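Local coordinates for LPXTG cell wall surface protein (Streptococcus gordonii, PDB 4IGB) that is attached to the cell wall peptidoglycan and probably acts as an adhesin, the present piece holding its N-terminal N1 and N2 domains, at residues N88-K93 with V136-I141; S46-H51 with N71-V76; T21-L26 with N253-S258; L144-A149 with S280-L285. All coordinates share one frame; numbering follows the deposited sequence.

Overall arrangement
All four contacts lie in the N-terminal N1 domain. The chain first opens interaction 3 at Thr21-Leu26 and closes it only at Asn253-Ser258, so that interactions 2 and 1 are both nested inside this long loop. Interaction 2 pairs neighbouring strands of the six-stranded sheet and closes before interaction 1 begins; the two touch, with centres 8 Å apart. Interaction 1 then joins the eight-stranded sheet to the six-stranded one. Interaction 4 opens at Leu144-Ala149, within the loop of interaction 3, but closes beyond it at Ser280-Leu285, so these two cross. Interaction 4 belongs to the six-stranded sheet, while interaction 3 ties a loop to helix 250-256.

Interaction 1. Residues N88-K93 with V136-I141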
loop_
_atom_site.group_PDB
_atom_site.type_symbol
_atom_site.label_atom_id
_atom_site.label_comp_id
_atom_site.label_asym_id
_atom_site.label_seq_id
_atom_site.Cartn_x
_atom_site.Cartn_y
_atom_site.Cartn_z
ATOM N N ASN B 88 -12.416 8.982 16.816
ATOM C CA ASN B 88 -11.084 9.537 16.604
ATOM C C ASN B 88 -10.167 9.492 17.817
ATOM O O ASN B 88 -9.705 10.540 18.281
ATOM C CB ASN B 88 -11.208 10.991 16.129
ATOM C CG ASN B 88 -11.751 11.084 14.725
ATOM O OD1 ASN B 88 -12.882 11.521 14.511
ATOM N ND2 ASN B 88 -10.957 10.651 13.761
ATOM N N PRO B 89 -9.895 8.284 18.343
ATOM C CA PRO B 89 -9.103 8.234 19.580
ATOM C C PRO B 89 -7.621 8.495 19.356
ATOM O O PRO B 89 -6.896 8.880 20.280
ATOM C CB PRO B 89 -9.314 6.794 20.075
ATOM C CG PRO B 89 -9.730 6.011 18.833
ATOM C CD PRO B 89 -10.487 6.980 17.987
ATOM N N LEU B 90 -7.166 8.287 18.132
ATOM C CA LEU B 90 -5.739 8.218 17.881
ATOM C C LEU B 90 -5.413 8.488 16.427
ATOM O O LEU B 90 -5.953 7.843 15.522
ATOM C CB LEU B 90 -5.200 6.836 18.270
ATOM C CG LEU B 90 -3.679 6.691 18.177
ATOM C CD1 LEU B 90 -3.010 7.677 19.128
ATOM C CD2 LEU B 90 -3.230 5.263 18.494
ATOM N N SER B 91 -4.506 9.431 16.222
ATOM C CA SER B 91 -3.973 9.759 14.908
ATOM C C SER B 91 -2.440 9.719 14.944
ATOM O O SER B 91 -1.814 10.375 15.788
ATOM C CB SER B 91 -4.456 11.154 14.486
ATOM O OG SER B 91 -3.732 11.603 13.359
ATOM N N LEU B 92 -1.833 8.958 14.035
ATOM C CA LEU B 92 -0.388 8.752 14.069
ATOM C C LEU B 92 0.305 9.166 12.790
ATOM O O LEU B 92 -0.268 9.128 11.717
ATOM C CB LEU B 92 -0.067 7.265 14.291
ATOM C CG LEU B 92 -0.672 6.665 15.559
ATOM C CD1 LEU B 92 -0.495 5.162 15.545
ATOM C CD2 LEU B 92 -0.017 7.290 16.787
ATOM N N LYS B 93 1.583 9.477 12.910
ATOM C CA LYS B 93 2.421 9.636 11.747
ATOM C C LYS B 93 3.669 8.764 11.899
ATOM O O LYS B 93 4.274 8.726 12.972
ATOM C CB LYS B 93 2.812 11.107 11.574
ATOM C CG LYS B 93 3.661 11.368 10.360
ATOM C CD LYS B 93 4.129 12.807 10.317
ATOM C CE LYS B 93 5.124 13.017 9.166
ATOM N NZ LYS B 93 5.383 14.475 8.958
ATOM N N VAL B 136 -9.019 -1.314 27.864
ATOM C CA VAL B 136 -9.139 -2.383 26.886
ATOM C C VAL B 136 -8.100 -2.155 25.785
ATOM O O VAL B 136 -7.885 -1.027 25.333
ATOM C CB VAL B 136 -10.570 -2.448 26.294
ATOM C CG1 VAL B 136 -10.633 -3.385 25.105
ATOM C CG2 VAL B 136 -11.581 -2.868 27.360
ATOM N N GLU B 137 -7.449 -3.232 25.368
ATOM C CA GLU B 137 -6.418 -3.184 24.341
ATOM C C GLU B 137 -7.023 -2.860 22.970
ATOM O O GLU B 137 -8.099 -3.353 22.633
ATOM C CB GLU B 137 -5.719 -4.545 24.289
ATOM C CG GLU B 137 -4.563 -4.636 23.303
ATOM C CD GLU B 137 -3.302 -3.941 23.802
ATOM O OE1 GLU B 137 -3.079 -3.877 25.034
ATOM O OE2 GLU B 137 -2.528 -3.447 22.951
ATOM N N PHE B 138 -6.344 -2.044 22.171
ATOM C CA PHE B 138 -6.758 -1.920 20.772
ATOM C C PHE B 138 -5.630 -1.858 19.746
ATOM O O PHE B 138 -5.843 -2.185 18.585
ATOM C CB PHE B 138 -7.753 -0.763 20.564
ATOM C CG PHE B 138 -7.130 0.601 20.564
ATOM C CD1 PHE B 138 -6.845 1.243 19.370
ATOM C CD2 PHE B 138 -6.852 1.262 21.762
ATOM C CE1 PHE B 138 -6.284 2.511 19.366
ATOM C CE2 PHE B 138 -6.284 2.525 21.760
ATOM C CZ PHE B 138 -6.009 3.157 20.569
ATOM N N PHE B 139 -4.431 -1.469 20.169
ATOM C CA PHE B 139 -3.370 -1.173 19.216
ATOM C C PHE B 139 -1.985 -1.176 19.842
ATOM O O PHE B 139 -1.788 -0.669 20.950
ATOM C CB PHE B 139 -3.641 0.201 18.571
ATOM C CG PHE B 139 -2.568 0.662 17.621
ATOM C CD1 PHE B 139 -2.436 0.086 16.365
ATOM C CD2 PHE B 139 -1.707 1.693 17.976
ATOM C CE1 PHE B 139 -1.464 0.524 15.473
ATOM C CE2 PHE B 139 -0.724 2.137 17.084
ATOM C CZ PHE B 139 -0.603 1.548 15.843
ATOM N N SER B 140 -1.012 -1.729 19.119
ATOM C CA SER B 140 0.372 -1.657 19.576
ATOM C C SER B 140 1.293 -1.592 18.387
ATOM O O SER B 140 0.927 -1.988 17.269
ATOM C CB SER B 140 0.750 -2.853 20.475
ATOM O OG SER B 140 0.771 -4.066 19.732
ATOM N N ILE B 141 2.491 -1.079 18.639
ATOM C CA ILE B 141 3.558 -1.052 17.655
ATOM C C ILE B 141 4.755 -1.810 18.223
ATOM O O ILE B 141 5.240 -1.492 19.304
ATOM C CB ILE B 141 3.980 0.390 17.357
ATOM C CG1 ILE B 141 2.770 1.196 16.885
ATOM C CG2 ILE B 141 5.108 0.421 16.330
ATOM C CD1 ILE B 141 3.069 2.671 16.665
#
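The contact of Leu90 and Leu92 with Phe138, Phe139 and Ile141 is part of the core of a beta sandwich in the N1 domain. Strand 84-100 belongs to the eight-stranded antiparallel sheet and strand 135-142 to the six-stranded one; in these segments they run almost parallel, 5° apart, with their axes 10.1 Å from each other. No hydrogen bond joins them, and the meeting is made by buried apolar side chains. A classic beta bulge at Phe138 and Phe139, both opposite Phe72 of the neighbouring strand, lets two successive aromatic side chains start toward the other sheet. They set out differently. Phe138 places CG between its backbone N and carbonyl carbon (chi1 77°), whereas Phe139 has CG anti to the backbone N (chi1 177°). Leu90 reaches both rings with one methyl: CD2 lies 3.9 Å from Phe139 CD2 and 4.1 Å from Phe138 CZ. Its side chain crosses that of Phe139 at about a right angle and meets Phe138 more obliquely. Phe111 from strand 103-118 packs edge-to-face on both phenylalanines, and Phe72 touches Leu90 as well as Phe139, so the leucines enter an aromatic cluster fed by both sheets. Two residues further along the strand, Leu92 and Phe139 approach tip to tip. The CD1 methyl of Leu92 also lies 4.5 Å from Ile141 CD1, a much looser touch; the closer partners of this methyl are two adjacent ring carbons, Phe139 CE2 at 3.4 Å and Phe139 CZ at 3.6 Å from Leu92 CD1.

Interaction 2. Residues S46-H51 with N71-V76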
loop_
_atom_site.group_PDB
_atom_site.type_symbol
_atom_site.label_atom_id
_atom_site.label_comp_id
_atom_site.label_asym_id
_atom_site.label_seq_id
_atom_site.Cartn_x
_atom_site.Cartn_y
_atom_site.Cartn_z
ATOM N N SER B 46 -9.266 9.424 26.132
ATOM C CA SER B 46 -9.705 8.053 26.338
ATOM C C SER B 46 -8.518 7.104 26.208
ATOM O O SER B 46 -8.547 5.987 26.716
ATOM C CB SER B 46 -10.766 7.675 25.295
ATOM O OG SER B 46 -11.867 8.574 25.324
ATOM N N VAL B 47 -7.478 7.555 25.524
ATOM C CA VAL B 47 -6.374 6.670 25.194
ATOM C C VAL B 47 -5.295 6.650 26.277
ATOM O O VAL B 47 -4.817 7.691 26.717
ATOM C CB VAL B 47 -5.727 7.046 23.853
ATOM C CG1 VAL B 47 -4.486 6.199 23.617
ATOM C CG2 VAL B 47 -6.709 6.852 22.717
ATOM N N ASP B 48 -4.946 5.447 26.716
ATOM C CA ASP B 48 -3.823 5.229 27.617
ATOM C C ASP B 48 -2.650 4.728 26.784
ATOM O O ASP B 48 -2.674 3.607 26.280
ATOM C CB ASP B 48 -4.214 4.183 28.657
ATOM C CG ASP B 48 -3.179 4.016 29.743
ATOM O OD1 ASP B 48 -2.446 4.970 30.042
ATOM O OD2 ASP B 48 -3.103 2.916 30.314
ATOM N N GLN B 49 -1.636 5.571 26.632
ATOM C CA GLN B 49 -0.452 5.219 25.861
ATOM C C GLN B 49 0.740 5.020 26.786
ATOM O O GLN B 49 0.986 5.832 27.676
ATOM C CB GLN B 49 -0.144 6.307 24.829
ATOM C CG GLN B 49 1.150 6.096 24.058
ATOM C CD GLN B 49 1.520 7.295 23.206
ATOM O OE1 GLN B 49 0.811 8.299 23.187
ATOM N NE2 GLN B 49 2.637 7.195 22.495
ATOM N N PHE B 50 1.477 3.935 26.575
ATOM C CA PHE B 50 2.651 3.649 27.390
ATOM C C PHE B 50 3.610 2.688 26.695
ATOM O O PHE B 50 3.198 1.854 25.888
ATOM C CB PHE B 50 2.239 3.092 28.755
ATOM C CG PHE B 50 1.362 1.876 28.677
ATOM C CD1 PHE B 50 1.915 0.610 28.606
ATOM C CD2 PHE B 50 -0.017 2.000 28.681
ATOM C CE1 PHE B 50 1.110 -0.509 28.536
ATOM C CE2 PHE B 50 -0.826 0.884 28.613
ATOM C CZ PHE B 50 -0.263 -0.371 28.540
ATOM N N HIS B 51 4.892 2.817 27.015
ATOM C CA HIS B 51 5.914 1.949 26.450
ATOM C C HIS B 51 6.028 0.667 27.262
ATOM O O HIS B 51 5.952 0.689 28.488
ATOM C CB HIS B 51 7.262 2.670 26.410
ATOM C CG HIS B 51 8.355 1.873 25.768
ATOM N ND1 HIS B 51 8.798 2.115 24.486
ATOM C CD2 HIS B 51 9.095 0.838 26.232
ATOM C CE1 HIS B 51 9.763 1.264 24.188
ATOM N NE2 HIS B 51 9.963 0.479 25.230
ATOM N N ASN B 71 2.395 0.655 23.379
ATOM C CA ASN B 71 1.067 0.082 23.555
ATOM C C ASN B 71 -0.004 1.127 23.753
ATOM O O ASN B 71 0.235 2.153 24.385
ATOM C CB ASN B 71 1.034 -0.863 24.757
ATOM C CG ASN B 71 -0.131 -1.822 24.697
ATOM O OD1 ASN B 71 -0.727 -2.132 25.725
ATOM N ND2 ASN B 71 -0.472 -2.293 23.498
ATOM N N PHE B 72 -1.198 0.844 23.244
ATOM C CA PHE B 72 -2.304 1.788 23.344
ATOM C C PHE B 72 -3.569 1.086 23.796
ATOM O O PHE B 72 -4.019 0.105 23.178
ATOM C CB PHE B 72 -2.560 2.469 21.998
ATOM C CG PHE B 72 -1.403 3.273 21.486
ATOM C CD1 PHE B 72 -0.340 2.653 20.844
ATOM C CD2 PHE B 72 -1.393 4.658 21.616
ATOM C CE1 PHE B 72 0.715 3.404 20.343
ATOM C CE2 PHE B 72 -0.333 5.405 21.140
ATOM C CZ PHE B 72 0.722 4.779 20.497
ATOM N N THR B 73 -4.156 1.590 24.869
ATOM C CA THR B 73 -5.423 1.052 25.333
ATOM C C THR B 73 -6.445 2.159 25.477
ATOM O O THR B 73 -6.105 3.339 25.413
ATOM C CB THR B 73 -5.261 0.327 26.685
ATOM O OG1 THR B 73 -4.974 1.285 27.708
ATOM C CG2 THR B 73 -4.128 -0.724 26.608
ATOM N N LEU B 74 -7.701 1.761 25.669
ATOM C CA LEU B 74 -8.818 2.678 25.812
ATOM C C LEU B 74 -9.416 2.555 27.216
ATOM O O LEU B 74 -9.740 1.460 27.666
ATOM C CB LEU B 74 -9.884 2.361 24.755
ATOM C CG LEU B 74 -9.558 2.821 23.338
ATOM C CD1 LEU B 74 -10.480 2.172 22.322
ATOM C CD2 LEU B 74 -9.628 4.358 23.248
ATOM N N LYS B 75 -9.548 3.682 27.907
ATOM C CA LYS B 75 -10.175 3.721 29.232
ATOM C C LYS B 75 -11.687 3.547 29.149
ATOM O O LYS B 75 -12.376 4.378 28.556
ATOM C CB LYS B 75 -9.876 5.055 29.911
ATOM C CG LYS B 75 -8.393 5.350 30.032
ATOM C CD LYS B 75 -8.144 6.810 30.393
ATOM C CE LYS B 75 -6.652 7.066 30.554
ATOM N NZ LYS B 75 -6.319 8.514 30.595
ATOM N N VAL B 76 -12.215 2.491 29.763
ATOM C CA VAL B 76 -13.653 2.258 29.701
ATOM C C VAL B 76 -14.394 2.836 30.905
ATOM O O VAL B 76 -13.803 3.080 31.953
ATOM C CB VAL B 76 -13.996 0.757 29.523
ATOM C CG1 VAL B 76 -13.341 0.230 28.273
ATOM C CG2 VAL B 76 -13.547 -0.041 30.710
HETATM O O HOH W 1 -3.121 7.670 30.579
#
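The ring of Phe72 has Val47 CG1 at its edge, in plane, while Gln49 runs beside it with its amide 28° from the ring plane. Gln49 CG comes to 3.3 Å from Phe72 CE2. The amide stays beside the ring, its OE1 bonded to Lys43 and its NE2 to Glu70. On the other sheet face, the Phe50 ring, with CG between the backbone N and the carbonyl carbon (chi1 56°), carries Asn71 CB over one face, 4.2 Å from the ring centroid, a CH-pi contact; the Asn71 amide stands 80° to the ring, and its ND2 is probably hydrogen-bonded to Glu137 OE2. His162 stacks on Phe50. Next along this face, Asp48 and Thr73 lie side by side, Asp48 CB 3.1 Å from Thr73 OG1. Asp48 OD2 bonds to Tyr164, and OD1 takes a hydrogen bond from a water 2.8 Å away that is weakly linked to Lys75 NZ. Among five backbone bonds, Asp48 N reaches Thr73 O at 2.7 Å. Hydrogen-bonded pairs Asp48-Thr73 and Phe50-Asn71 alternate with non-hydrogen-bonded Val47-Leu74 and Gln49-Phe72, the regular register of an antiparallel beta pair, with 47-53 at one border of the six-stranded sheet.

Interaction 3. Residues T21-L26 with N253-S258; sequences TDISTL and NENNVS
Asp22 OD1 is gripped by three donors, one of them from the helix across the contact. Asn256 ND2 meets it at 2.8 Å with an almost straight N-H (178°), from above the carboxylate plane but within the plane of its own amide. Ser24 OG, 2.7 Å from Asp22 OD1, comes in on the syn side, and Ser24 N, 2.9 Å from Asp22 OD1, closes an Asx turn in the loop. The other end of the Asn256 amide is used too: its OD1 accepts from Ile23 N at 2.7 Å, in plane and on a lone pair. With a bond at each end, the rotation of the amide is fixed against the turn, Asn256 CG lying anti to its carbonyl carbon (chi1 -65°). Ile23 slides past Asn256 in the opposite direction, CB 3.4 Å from Asn256 OD1. Asn255 packs CG 3.6 Å from Ser24 CA, its ND2 held by Ser251 O and its OD1 by Lys195. Glu254 pairs by its backbone with Asp198, and Ser258 OG bonds to Thr248 OG1; Asp198, Thr248 and Asp200 form the sodium site. The polar bonds are thus flanked by Ile23 carbons, and three donors on one oxygen would probably stabilise the Asp22 carboxylate in its charged form.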
loop_
_atom_site.group_PDB
_atom_site.type_symbol
_atom_site.label_atom_id
_atom_site.label_comp_id
_atom_site.label_asym_id
_atom_site.label_seq_id
_atom_site.Cartn_x
_atom_site.Cartn_y
_atom_site.Cartn_z
ATOM N N THR B 21 -0.149 -17.944 -7.184
ATOM C CA THR B 21 0.868 -17.070 -6.618
ATOM C C THR B 21 1.017 -17.254 -5.109
ATOM O O THR B 21 0.032 -17.283 -4.378
ATOM C CB THR B 21 0.572 -15.598 -6.944
ATOM O OG1 THR B 21 0.835 -15.372 -8.334
ATOM C CG2 THR B 21 1.460 -14.689 -6.120
ATOM N N ASP B 22 2.256 -17.392 -4.654
ATOM C CA ASP B 22 2.538 -17.541 -3.230
ATOM C C ASP B 22 2.592 -16.173 -2.541
ATOM O O ASP B 22 3.584 -15.455 -2.632
ATOM C CB ASP B 22 3.857 -18.301 -3.037
ATOM C CG ASP B 22 4.246 -18.445 -1.582
ATOM O OD1 ASP B 22 3.463 -18.012 -0.693
ATOM O OD2 ASP B 22 5.335 -19.010 -1.328
ATOM N N ILE B 23 1.522 -15.816 -1.847
ATOM C CA ILE B 23 1.444 -14.489 -1.225
ATOM C C ILE B 23 2.565 -14.241 -0.193
ATOM O O ILE B 23 2.983 -13.101 0.018
ATOM C CB ILE B 23 0.024 -14.235 -0.649
ATOM C CG1 ILE B 23 -1.005 -14.228 -1.793
ATOM C CG2 ILE B 23 -0.037 -12.937 0.153
ATOM C CD1 ILE B 23 -2.437 -13.925 -1.329
ATOM N N SER B 24 3.076 -15.312 0.412
ATOM C CA SER B 24 4.134 -15.204 1.419
ATOM C C SER B 24 5.506 -14.893 0.831
ATOM O O SER B 24 6.408 -14.487 1.556
ATOM C CB SER B 24 4.236 -16.488 2.247
ATOM O OG SER B 24 4.889 -17.496 1.493
ATOM N N THR B 25 5.676 -15.082 -0.473
ATOM C CA THR B 25 6.971 -14.805 -1.094
ATOM C C THR B 25 6.941 -13.629 -2.092
ATOM O O THR B 25 7.849 -13.465 -2.917
ATOM C CB THR B 25 7.588 -16.069 -1.755
ATOM O OG1 THR B 25 6.673 -16.617 -2.714
ATOM C CG2 THR B 25 7.910 -17.131 -0.694
ATOM N N LEU B 26 5.899 -12.812 -2.000
ATOM C CA LEU B 26 5.832 -11.564 -2.760
ATOM C C LEU B 26 7.098 -10.757 -2.511
ATOM O O LEU B 26 7.631 -10.758 -1.410
ATOM C CB LEU B 26 4.624 -10.743 -2.308
ATOM C CG LEU B 26 3.303 -10.771 -3.077
ATOM C CD1 LEU B 26 3.159 -11.996 -3.928
ATOM C CD2 LEU B 26 2.129 -10.615 -2.111
ATOM N N ASN B 253 0.656 -20.737 5.186
ATOM C CA ASN B 253 -0.778 -20.811 5.348
ATOM C C ASN B 253 -1.405 -19.490 5.781
ATOM O O ASN B 253 -2.506 -19.143 5.345
ATOM C CB ASN B 253 -1.143 -21.943 6.315
ATOM C CG ASN B 253 -0.834 -23.312 5.730
ATOM O OD1 ASN B 253 -0.644 -23.441 4.520
ATOM N ND2 ASN B 253 -0.784 -24.339 6.583
ATOM N N GLU B 254 -0.709 -18.751 6.637
ATOM C CA GLU B 254 -1.231 -17.475 7.129
ATOM C C GLU B 254 -1.412 -16.444 6.016
ATOM O O GLU B 254 -2.338 -15.629 6.058
ATOM C CB GLU B 254 -0.350 -16.925 8.247
ATOM C CG GLU B 254 -0.444 -17.771 9.512
ATOM C CD GLU B 254 0.479 -17.294 10.600
ATOM O OE1 GLU B 254 1.143 -16.270 10.396
ATOM O OE2 GLU B 254 0.543 -17.939 11.665
ATOM N N ASN B 255 -0.537 -16.500 5.022
ATOM C CA ASN B 255 -0.630 -15.637 3.853
ATOM C C ASN B 255 -1.588 -16.190 2.809
ATOM O O ASN B 255 -2.445 -15.473 2.289
ATOM C CB ASN B 255 0.744 -15.479 3.211
ATOM C CG ASN B 255 1.635 -14.535 3.968
ATOM O OD1 ASN B 255 1.690 -13.335 3.672
ATOM N ND2 ASN B 255 2.327 -15.062 4.971
ATOM N N ASN B 256 -1.431 -17.473 2.499
ATOM C CA ASN B 256 -2.171 -18.084 1.395
ATOM C C ASN B 256 -3.552 -18.630 1.754
ATOM O O ASN B 256 -4.485 -18.520 0.964
ATOM C CB ASN B 256 -1.307 -19.151 0.710
ATOM C CG ASN B 256 -0.075 -18.551 0.032
ATOM O OD1 ASN B 256 -0.193 -17.671 -0.826
ATOM N ND2 ASN B 256 1.111 -19.002 0.438
ATOM N N VAL B 257 -3.682 -19.222 2.937
ATOM C CA VAL B 257 -4.952 -19.784 3.358
ATOM C C VAL B 257 -5.836 -18.775 4.104
ATOM O O VAL B 257 -7.060 -18.725 3.901
ATOM C CB VAL B 257 -4.748 -21.021 4.255
ATOM C CG1 VAL B 257 -6.069 -21.442 4.881
ATOM C CG2 VAL B 257 -4.120 -22.175 3.445
ATOM N N SER B 258 -5.226 -17.979 4.977
ATOM C CA SER B 258 -5.996 -17.040 5.784
ATOM C C SER B 258 -5.580 -15.573 5.573
ATOM O O SER B 258 -5.828 -14.735 6.433
ATOM C CB SER B 258 -5.891 -17.408 7.262
ATOM O OG SER B 258 -4.543 -17.328 7.720
#

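Interaction 4. Residues L144-A149 with S280-L285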
loop_
_atom_site.group_PDB
_atom_site.type_symbol
_atom_site.label_atom_id
_atom_site.label_comp_id
_atom_site.label_asym_id
_atom_site.label_seq_id
_atom_site.Cartn_x
_atom_site.Cartn_y
_atom_site.Cartn_z
ATOM N N LEU B 144 7.551 -7.746 17.689
ATOM C CA LEU B 144 7.461 -9.071 18.313
ATOM C C LEU B 144 7.155 -10.167 17.294
ATOM O O LEU B 144 7.640 -11.288 17.429
ATOM C CB LEU B 144 6.364 -9.135 19.379
ATOM C CG LEU B 144 6.369 -8.284 20.644
ATOM C CD1 LEU B 144 5.509 -8.975 21.697
ATOM C CD2 LEU B 144 7.784 -8.044 21.148
ATOM N N TRP B 145 6.327 -9.846 16.300
ATOM C CA TRP B 145 5.760 -10.843 15.399
ATOM C C TRP B 145 6.349 -10.749 13.995
ATOM O O TRP B 145 6.749 -11.757 13.419
ATOM C CB TRP B 145 4.238 -10.691 15.354
ATOM C CG TRP B 145 3.657 -10.559 16.725
ATOM C CD1 TRP B 145 2.945 -9.504 17.223
ATOM C CD2 TRP B 145 3.761 -11.509 17.789
ATOM N NE1 TRP B 145 2.590 -9.747 18.532
ATOM C CE2 TRP B 145 3.082 -10.973 18.903
ATOM C CE3 TRP B 145 4.364 -12.766 17.908
ATOM C CZ2 TRP B 145 2.983 -11.650 20.120
ATOM C CZ3 TRP B 145 4.269 -13.439 19.126
ATOM C CH2 TRP B 145 3.586 -12.876 20.211
ATOM N N GLU B 146 6.379 -9.534 13.452
ATOM C CA GLU B 146 7.012 -9.259 12.169
ATOM C C GLU B 146 7.808 -7.976 12.304
ATOM O O GLU B 146 7.565 -7.178 13.213
ATOM C CB GLU B 146 5.979 -8.988 11.071
ATOM C CG GLU B 146 4.835 -9.955 10.943
ATOM C CD GLU B 146 3.832 -9.497 9.885
ATOM O OE1 GLU B 146 4.098 -8.481 9.197
ATOM O OE2 GLU B 146 2.778 -10.149 9.747
ATOM N N SER B 147 8.731 -7.775 11.371
ATOM C CA SER B 147 9.432 -6.512 11.231
ATOM C C SER B 147 8.467 -5.419 10.760
ATOM O O SER B 147 7.520 -5.685 10.022
ATOM C CB SER B 147 10.568 -6.653 10.210
ATOM O OG SER B 147 11.606 -7.484 10.703
ATOM N N ASN B 148 8.703 -4.192 11.201
ATOM C CA ASN B 148 8.042 -3.044 10.596
ATOM C C ASN B 148 6.521 -3.148 10.574
ATOM O O ASN B 148 5.885 -2.883 9.564
ATOM C CB ASN B 148 8.572 -2.858 9.174
ATOM C CG ASN B 148 9.980 -2.326 9.160
ATOM O OD1 ASN B 148 10.280 -1.341 9.828
ATOM N ND2 ASN B 148 10.862 -2.986 8.426
ATOM N N ALA B 149 5.933 -3.533 11.691
ATOM C CA ALA B 149 4.514 -3.795 11.693
ATOM C C ALA B 149 3.820 -3.170 12.890
ATOM O O ALA B 149 4.454 -2.816 13.889
ATOM C CB ALA B 149 4.257 -5.309 11.656
ATOM N N SER B 280 -5.794 -10.746 17.825
ATOM C CA SER B 280 -5.250 -9.569 17.188
ATOM C C SER B 280 -4.599 -9.988 15.885
ATOM O O SER B 280 -4.370 -11.184 15.648
ATOM C CB SER B 280 -4.232 -8.889 18.101
ATOM O OG SER B 280 -3.090 -9.705 18.272
ATOM N N ALA B 281 -4.326 -9.004 15.038
ATOM C CA ALA B 281 -3.652 -9.255 13.778
ATOM C C ALA B 281 -2.552 -8.228 13.565
ATOM O O ALA B 281 -2.575 -7.136 14.143
ATOM C CB ALA B 281 -4.650 -9.219 12.613
ATOM N N VAL B 282 -1.600 -8.579 12.716
ATOM C CA VAL B 282 -0.407 -7.775 12.535
ATOM C C VAL B 282 -0.391 -7.273 11.103
ATOM O O VAL B 282 -0.687 -8.027 10.168
ATOM C CB VAL B 282 0.870 -8.609 12.830
ATOM C CG1 VAL B 282 2.118 -7.779 12.623
ATOM C CG2 VAL B 282 0.833 -9.148 14.246
ATOM N N PHE B 283 -0.042 -6.005 10.931
ATOM C CA PHE B 283 -0.082 -5.378 9.622
ATOM C C PHE B 283 1.176 -4.589 9.323
ATOM O O PHE B 283 1.733 -3.927 10.201
ATOM C CB PHE B 283 -1.253 -4.402 9.533
ATOM C CG PHE B 283 -2.576 -5.011 9.870
ATOM C CD1 PHE B 283 -3.358 -5.584 8.882
ATOM C CD2 PHE B 283 -3.043 -4.996 11.172
ATOM C CE1 PHE B 283 -4.590 -6.148 9.190
ATOM C CE2 PHE B 283 -4.266 -5.546 11.495
ATOM C CZ PHE B 283 -5.049 -6.126 10.500
ATOM N N GLY B 284 1.589 -4.627 8.064
ATOM C CA GLY B 284 2.565 -3.680 7.556
ATOM C C GLY B 284 1.922 -2.845 6.472
ATOM O O GLY B 284 0.765 -3.063 6.129
ATOM N N LEU B 285 2.651 -1.883 5.922
ATOM C CA LEU B 285 2.155 -1.171 4.759
ATOM C C LEU B 285 3.155 -1.358 3.637
ATOM O O LEU B 285 4.356 -1.372 3.868
ATOM C CB LEU B 285 1.936 0.312 5.048
ATOM C CG LEU B 285 0.994 0.668 6.198
ATOM C CD1 LEU B 285 0.981 2.186 6.375
ATOM C CD2 LEU B 285 -0.404 0.158 5.917
HETATM O O HOH W 2 0.726 -9.645 8.461
HETATM O O HOH W 3 5.216 -1.849 7.188
#
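Trp145, Glu146 and Ala149 close over Val282 in a loop-on-strand contact of the beta sandwich. The loop joins strand 135-142 to strand 149-153, and the latter pairs antiparallel with strand 280-287 in the six-stranded sheet. Val282 points toward the loop, whereas its neighbours Ala281 and Phe283 point away and touch Tyr273 of the eight-stranded sheet; the loop therefore covers the side of the strand turned from the sandwich interior. Both methyls of Val282 are used. CG1, anti to the backbone N (chi1 179°), faces Ala149 and Glu146: it is pressed to 3.4 Å from Ala149 CB, closer than two carbons normally pack, and lies 3.7 Å from Glu146 CD. CG2 meets Trp145 CD1 at 3.7 Å, the two side chains crossing at about a right angle. The indole has Leu144 CB over its centre on one face, and its NE1 bonds to Tyr157 OH. Glu146 slides past Val282 in the opposite direction, its OE1 forming a salt bridge with Lys30 NZ. A water lies between Glu146 OE2 and Val282 O. Within the two segments no direct hydrogen bond crosses. At the end of the loop segment, Ala149 CA approaches Phe283 O at 3.2 Å, and Phe283 itself pairs by its backbone with Phe150. A second water bridges the two segments near Gly284: it accepts from Leu285 N at 2.9 Å and lies 2.7 Å from Asn148 O.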